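Peroxisomal catalase (Pichia angusta, PDB 2XQ1) breaks down hydrogen peroxide to water and oxygen with a heme cofactor, probably protecting yeast cells from the peroxide that peroxisomal oxidases generate. Local coordinates at residues O[285-294]-O[431-440]. Sequence-based numbering, arbitrary orientation.
Sequences PFSVFDLTKV and WEHTDYDYFQ
Lys293 and Gln440 bring the two backbones to 7.3 Å between their CA atoms, where loop 285-294, which holds two consecutive type I turns, Ser287-Asp290 and Asp290-Lys293, meets the segment leading into helix 439-447. The Lys293 chain bends at chi2 and at chi4 (-61°), carrying NZ between two carboxylates. NZ bridges Asp290 OD2 at 2.9 Å, from above the carboxylate plane. It reaches Asp437 OD1 at 3.0 Å on the anti side, tilted 27° out of that carboxylate's plane. Arg148 also pairs with both aspartates. Asp290 OD1 accepts from Thr292 N in an Asx turn, while Asp437 OD2 takes the backbone N of Thr434. Beside this network, Pro285 CB sits over the face of the Tyr436 ring, 4.1 Å from its centroid, a CH-pi contact. Phe286 meets the same tyrosine rim to rim, with nearly parallel planes. The Asp290 side chain lies over one face of the Trp431 ring toward its rim, its carboxylate inclined to the ring; Trp431 NE1 bonds Tyr35 of the second subunit. With an alanine replacing Lys293, Asp290 OD2 and Asp437 OD1, 4.4 Å apart, would probably face each other with less positive charge to offset them. Paired charges flanked by aromatic packing thus join the heme domain, whose Leu291 touches heme, to the C-terminal helical region.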
ATOM      1  N   PRO O 285      15.555  33.179 -32.207  1.00 54.68           N
ATOM      2  CA  PRO O 285      14.857  34.140 -31.335  1.00 53.99           C
ATOM      3  C   PRO O 285      14.117  33.480 -30.159  1.00 53.13           C
ATOM      4  O   PRO O 285      13.539  34.194 -29.334  1.00 53.15           O
ATOM      5  CB  PRO O 285      13.852  34.800 -32.278  1.00 54.12           C
ATOM      6  CG  PRO O 285      13.600  33.774 -33.337  1.00 54.51           C
ATOM      7  CD  PRO O 285      14.902  33.048 -33.524  1.00 54.82           C
ATOM      8  N   PHE O 286      14.128  32.137 -30.108  1.00 51.63           N
ATOM      9  CA  PHE O 286      13.500  31.353 -29.040  1.00 49.94           C
ATOM     10  C   PHE O 286      14.408  30.199 -28.598  1.00 48.71           C
ATOM     11  O   PHE O 286      15.412  29.913 -29.246  1.00 48.68           O
ATOM     12  CB  PHE O 286      12.130  30.825 -29.486  1.00 50.31           C
ATOM     13  CG  PHE O 286      12.185  29.914 -30.678  1.00 51.09           C
ATOM     14  CD1 PHE O 286      12.083  30.422 -31.958  1.00 52.61           C
ATOM     15  CD2 PHE O 286      12.331  28.549 -30.514  1.00 51.93           C
ATOM     16  CE1 PHE O 286      12.136  29.587 -33.054  1.00 53.58           C
ATOM     17  CE2 PHE O 286      12.389  27.711 -31.602  1.00 52.62           C
ATOM     18  CZ  PHE O 286      12.286  28.233 -32.877  1.00 53.51           C
ATOM     19  N   SER O 287      14.041  29.517 -27.514  1.00 46.96           N
ATOM     20  CA  SER O 287      14.852  28.423 -26.981  1.00 44.85           C
ATOM     21  C   SER O 287      14.413  27.047 -27.476  1.00 44.03           C
ATOM     22  O   SER O 287      13.227  26.771 -27.620  1.00 43.95           O
ATOM     23  CB  SER O 287      14.821  28.445 -25.458  1.00 44.53           C
ATOM     24  OG  SER O 287      15.905  27.707 -24.918  1.00 44.05           O
ATOM     25  N   VAL O 288      15.379  26.172 -27.735  1.00 43.12           N
ATOM     26  CA  VAL O 288      15.079  24.782 -28.030  1.00 42.03           C
ATOM     27  C   VAL O 288      14.503  24.107 -26.784  1.00 41.65           C
ATOM     28  O   VAL O 288      13.962  23.009 -26.845  1.00 41.94           O
ATOM     29  CB  VAL O 288      16.331  24.025 -28.446  1.00 41.92           C
ATOM     30  CG1 VAL O 288      16.710  24.397 -29.846  1.00 41.68           C
ATOM     31  CG2 VAL O 288      17.473  24.304 -27.469  1.00 42.55           C
ATOM     32  N   PHE O 289      14.633  24.767 -25.644  1.00 40.69           N
ATOM     33  CA  PHE O 289      14.193  24.194 -24.384  1.00 39.86           C
ATOM     34  C   PHE O 289      12.791  24.649 -23.983  1.00 39.72           C
ATOM     35  O   PHE O 289      12.317  24.313 -22.891  1.00 39.45           O
ATOM     36  CB  PHE O 289      15.204  24.568 -23.314  1.00 39.52           C
ATOM     37  CG  PHE O 289      16.603  24.233 -23.690  1.00 39.34           C
ATOM     38  CD1 PHE O 289      16.941  22.934 -24.060  1.00 39.05           C
ATOM     39  CD2 PHE O 289      17.590  25.196 -23.675  1.00 39.73           C
ATOM     40  CE1 PHE O 289      18.241  22.605 -24.406  1.00 38.74           C
ATOM     41  CE2 PHE O 289      18.906  24.865 -24.017  1.00 39.98           C
ATOM     42  CZ  PHE O 289      19.225  23.573 -24.388  1.00 39.04           C
ATOM     43  N   ASP O 290      12.142  25.404 -24.874  1.00 39.35           N
ATOM     44  CA  ASP O 290      10.835  25.985 -24.614  1.00 39.55           C
ATOM     45  C   ASP O 290       9.720  25.111 -25.216  1.00 39.69           C
ATOM     46  O   ASP O 290       9.545  25.029 -26.440  1.00 40.05           O
ATOM     47  CB  ASP O 290      10.791  27.427 -25.149  1.00 39.88           C
ATOM     48  CG  ASP O 290       9.523  28.190 -24.744  1.00 40.37           C
ATOM     49  OD1 ASP O 290       8.546  27.562 -24.272  1.00 40.05           O
ATOM     50  OD2 ASP O 290       9.512  29.437 -24.913  1.00 40.86           O
ATOM     51  N   LEU O 291       8.979  24.441 -24.342  1.00 39.61           N
ATOM     52  CA  LEU O 291       7.903  23.555 -24.767  1.00 39.61           C
ATOM     53  C   LEU O 291       6.732  24.298 -25.427  1.00 40.23           C
ATOM     54  O   LEU O 291       5.863  23.674 -26.055  1.00 40.21           O
ATOM     55  CB  LEU O 291       7.419  22.728 -23.579  1.00 39.00           C
ATOM     56  CG  LEU O 291       6.372  21.625 -23.784  1.00 37.97           C
ATOM     57  CD1 LEU O 291       6.914  20.494 -24.656  1.00 37.12           C
ATOM     58  CD2 LEU O 291       5.958  21.083 -22.449  1.00 35.49           C
ATOM     59  N   THR O 292       6.726  25.626 -25.312  1.00 40.90           N
ATOM     60  CA  THR O 292       5.652  26.426 -25.910  1.00 41.94           C
ATOM     61  C   THR O 292       5.941  26.882 -27.343  1.00 42.65           C
ATOM     62  O   THR O 292       5.195  27.682 -27.899  1.00 42.89           O
ATOM     63  CB  THR O 292       5.251  27.648 -25.023  1.00 42.04           C
ATOM     64  OG1 THR O 292       6.367  28.543 -24.887  1.00 42.01           O
ATOM     65  CG2 THR O 292       4.774  27.195 -23.633  1.00 41.11           C
ATOM     66  N   LYS O 293       7.008  26.356 -27.937  1.00 43.75           N
ATOM     67  CA  LYS O 293       7.440  26.744 -29.261  1.00 44.81           C
ATOM     68  C   LYS O 293       7.566  25.528 -30.158  1.00 46.28           C
ATOM     69  O   LYS O 293       7.772  24.407 -29.669  1.00 46.42           O
ATOM     70  CB  LYS O 293       8.799  27.427 -29.168  1.00 44.66           C
ATOM     71  CG  LYS O 293       8.865  28.616 -28.232  1.00 44.33           C
ATOM     72  CD  LYS O 293       8.245  29.881 -28.844  1.00 42.91           C
ATOM     73  CE  LYS O 293       8.358  31.078 -27.900  1.00 43.00           C
ATOM     74  NZ  LYS O 293       7.645  30.869 -26.575  1.00 42.13           N
ATOM     75  N   VAL O 294       7.442  25.766 -31.468  1.00 48.28           N
ATOM     76  CA  VAL O 294       7.741  24.786 -32.522  1.00 50.13           C
ATOM     77  C   VAL O 294       8.918  25.270 -33.320  1.00 51.71           C
ATOM     78  O   VAL O 294       9.275  26.441 -33.236  1.00 52.35           O
ATOM     79  CB  VAL O 294       6.578  24.604 -33.517  1.00 49.89           C
ATOM     80  CG1 VAL O 294       5.327  24.196 -32.791  1.00 50.54           C
ATOM     81  CG2 VAL O 294       6.328  25.868 -34.318  1.00 50.16           C
ATOM     82  N   TRP O 431      10.481  31.228 -15.935  1.00 48.76           N
ATOM     83  CA  TRP O 431      10.624  31.823 -17.260  1.00 48.69           C
ATOM     84  C   TRP O 431       9.913  33.177 -17.363  1.00 48.58           C
ATOM     85  O   TRP O 431       8.728  33.270 -17.062  1.00 48.41           O
ATOM     86  CB  TRP O 431      10.090  30.859 -18.311  1.00 48.80           C
ATOM     87  CG  TRP O 431      10.859  30.823 -19.598  1.00 49.09           C
ATOM     88  CD1 TRP O 431      11.139  31.875 -20.425  1.00 50.02           C
ATOM     89  CD2 TRP O 431      11.416  29.668 -20.222  1.00 48.83           C
ATOM     90  NE1 TRP O 431      11.844  31.450 -21.520  1.00 49.01           N
ATOM     91  CE2 TRP O 431      12.027  30.096 -21.420  1.00 49.37           C
ATOM     92  CE3 TRP O 431      11.466  28.310 -19.884  1.00 47.91           C
ATOM     93  CZ2 TRP O 431      12.688  29.209 -22.280  1.00 49.58           C
ATOM     94  CZ3 TRP O 431      12.117  27.439 -20.733  1.00 47.83           C
ATOM     95  CH2 TRP O 431      12.717  27.887 -21.919  1.00 48.28           C
ATOM     96  N   GLU O 432      10.657  34.215 -17.770  1.00 48.48           N
ATOM     97  CA  GLU O 432      10.153  35.618 -17.862  1.00 49.01           C
ATOM     98  C   GLU O 432       9.763  36.053 -19.277  1.00 50.37           C
ATOM     99  O   GLU O 432      10.503  35.827 -20.238  1.00 49.53           O
ATOM    100  CB  GLU O 432      11.120  36.659 -17.220  1.00 48.51           C
ATOM    101  CG  GLU O 432      12.574  36.742 -17.777  1.00 48.07           C
ATOM    102  N   HIS O 433       8.603  36.691 -19.380  1.00 53.68           N
ATOM    103  CA  HIS O 433       7.954  36.932 -20.659  1.00 57.39           C
ATOM    104  C   HIS O 433       8.774  37.895 -21.516  1.00 59.05           C
ATOM    105  O   HIS O 433       9.340  38.854 -20.994  1.00 59.73           O
ATOM    106  CB  HIS O 433       6.521  37.438 -20.411  1.00 58.08           C
ATOM    107  CG  HIS O 433       5.867  38.037 -21.618  1.00 60.90           C
ATOM    108  ND1 HIS O 433       6.014  39.368 -21.956  1.00 63.17           N
ATOM    109  CD2 HIS O 433       5.060  37.488 -22.563  1.00 63.09           C
ATOM    110  CE1 HIS O 433       5.338  39.614 -23.064  1.00 64.18           C
ATOM    111  NE2 HIS O 433       4.751  38.489 -23.452  1.00 64.42           N
ATOM    112  N   THR O 434       8.882  37.602 -22.814  1.00 60.91           N
ATOM    113  CA  THR O 434       9.395  38.562 -23.802  1.00 62.60           C
ATOM    114  C   THR O 434       8.390  38.654 -24.936  1.00 63.32           C
ATOM    115  O   THR O 434       7.555  37.782 -25.075  1.00 63.24           O
ATOM    116  CB  THR O 434      10.783  38.190 -24.368  1.00 62.86           C
ATOM    117  OG1 THR O 434      10.674  37.041 -25.223  1.00 62.48           O
ATOM    118  CG2 THR O 434      11.800  37.944 -23.230  1.00 64.05           C
ATOM    119  N   ASP O 435       8.463  39.710 -25.739  1.00 64.64           N
ATOM    120  CA  ASP O 435       7.475  39.946 -26.809  1.00 65.43           C
ATOM    121  C   ASP O 435       7.351  38.806 -27.838  1.00 64.48           C
ATOM    122  O   ASP O 435       6.301  38.641 -28.451  1.00 63.94           O
ATOM    123  CB  ASP O 435       7.781  41.256 -27.557  1.00 67.00           C
ATOM    124  CG  ASP O 435       7.452  42.506 -26.742  1.00 69.55           C
ATOM    125  OD1 ASP O 435       6.588  42.453 -25.817  1.00 69.81           O
ATOM    126  OD2 ASP O 435       8.068  43.558 -27.061  1.00 73.29           O
ATOM    127  N   TYR O 436       8.420  38.038 -28.039  1.00 63.56           N
ATOM    128  CA  TYR O 436       8.383  36.913 -28.977  1.00 62.60           C
ATOM    129  C   TYR O 436       7.369  35.810 -28.595  1.00 61.67           C
ATOM    130  O   TYR O 436       6.894  35.062 -29.464  1.00 61.74           O
ATOM    131  CB  TYR O 436       9.788  36.311 -29.201  1.00 62.88           C
ATOM    132  CG  TYR O 436       9.824  35.347 -30.367  1.00 63.24           C
ATOM    133  CD1 TYR O 436       9.746  35.823 -31.687  1.00 64.64           C
ATOM    134  CD2 TYR O 436       9.878  33.961 -30.152  1.00 63.27           C
ATOM    135  CE1 TYR O 436       9.753  34.944 -32.761  1.00 65.18           C
ATOM    136  CE2 TYR O 436       9.889  33.072 -31.221  1.00 63.65           C
ATOM    137  CZ  TYR O 436       9.825  33.567 -32.519  1.00 64.60           C
ATOM    138  OH  TYR O 436       9.824  32.683 -33.570  1.00 64.77           O
ATOM    139  N   ASP O 437       7.034  35.716 -27.307  1.00 60.22           N
ATOM    140  CA  ASP O 437       6.119  34.698 -26.814  1.00 58.45           C
ATOM    141  C   ASP O 437       4.766  34.810 -27.465  1.00 58.18           C
ATOM    142  O   ASP O 437       4.116  33.818 -27.664  1.00 57.89           O
ATOM    143  CB  ASP O 437       5.981  34.789 -25.307  1.00 58.03           C
ATOM    144  CG  ASP O 437       7.231  34.369 -24.591  1.00 57.23           C
ATOM    145  OD1 ASP O 437       7.967  33.514 -25.118  1.00 56.24           O
ATOM    146  OD2 ASP O 437       7.487  34.896 -23.496  1.00 57.45           O
ATOM    147  N   TYR O 438       4.353  36.018 -27.823  1.00 58.40           N
ATOM    148  CA  TYR O 438       3.081  36.216 -28.519  1.00 58.71           C
ATOM    149  C   TYR O 438       3.110  35.941 -30.024  1.00 58.86           C
ATOM    150  O   TYR O 438       2.062  35.808 -30.643  1.00 58.74           O
ATOM    151  CB  TYR O 438       2.565  37.635 -28.303  1.00 58.78           C
ATOM    152  CG  TYR O 438       2.295  38.027 -26.864  1.00 59.58           C
ATOM    153  CD1 TYR O 438       1.764  37.110 -25.941  1.00 59.15           C
ATOM    154  CD2 TYR O 438       2.530  39.340 -26.436  1.00 60.83           C
ATOM    155  CE1 TYR O 438       1.506  37.488 -24.619  1.00 59.68           C
ATOM    156  CE2 TYR O 438       2.275  39.728 -25.126  1.00 61.70           C
ATOM    157  CZ  TYR O 438       1.762  38.800 -24.219  1.00 61.11           C
ATOM    158  OH  TYR O 438       1.513  39.213 -22.927  1.00 60.82           O
ATOM    159  N   PHE O 439       4.304  35.860 -30.605  1.00 59.32           N
ATOM    160  CA  PHE O 439       4.477  35.835 -32.067  1.00 59.87           C
ATOM    161  C   PHE O 439       3.958  34.549 -32.707  1.00 58.91           C
ATOM    162  O   PHE O 439       3.316  34.567 -33.759  1.00 58.74           O
ATOM    163  CB  PHE O 439       5.962  36.066 -32.423  1.00 60.83           C
ATOM    164  CG  PHE O 439       6.274  35.994 -33.906  1.00 64.13           C
ATOM    165  CD1 PHE O 439       6.217  37.138 -34.716  1.00 67.00           C
ATOM    166  CD2 PHE O 439       6.660  34.782 -34.486  1.00 66.89           C
ATOM    167  CE1 PHE O 439       6.519  37.065 -36.082  1.00 68.70           C
ATOM    168  CE2 PHE O 439       6.963  34.695 -35.858  1.00 68.39           C
ATOM    169  CZ  PHE O 439       6.895  35.836 -36.654  1.00 69.17           C
ATOM    170  N   GLN O 440       4.250  33.430 -32.063  1.00 57.79           N
ATOM    171  CA  GLN O 440       3.875  32.156 -32.616  1.00 56.48           C
ATOM    172  C   GLN O 440       2.373  31.879 -32.483  1.00 55.87           C
ATOM    173  O   GLN O 440       1.796  31.308 -33.393  1.00 55.88           O
ATOM    174  CB  GLN O 440       4.726  31.055 -32.022  1.00 56.34           C
ATOM    175  CG  GLN O 440       5.416  30.221 -33.077  1.00 57.00           C
ATOM    176  CD  GLN O 440       6.612  29.450 -32.527  1.00 57.44           C
ATOM    177  OE1 GLN O 440       7.740  29.931 -32.576  1.00 56.43           O
ATOM    178  NE2 GLN O 440       6.361  28.240 -32.008  1.00 57.85           N
TER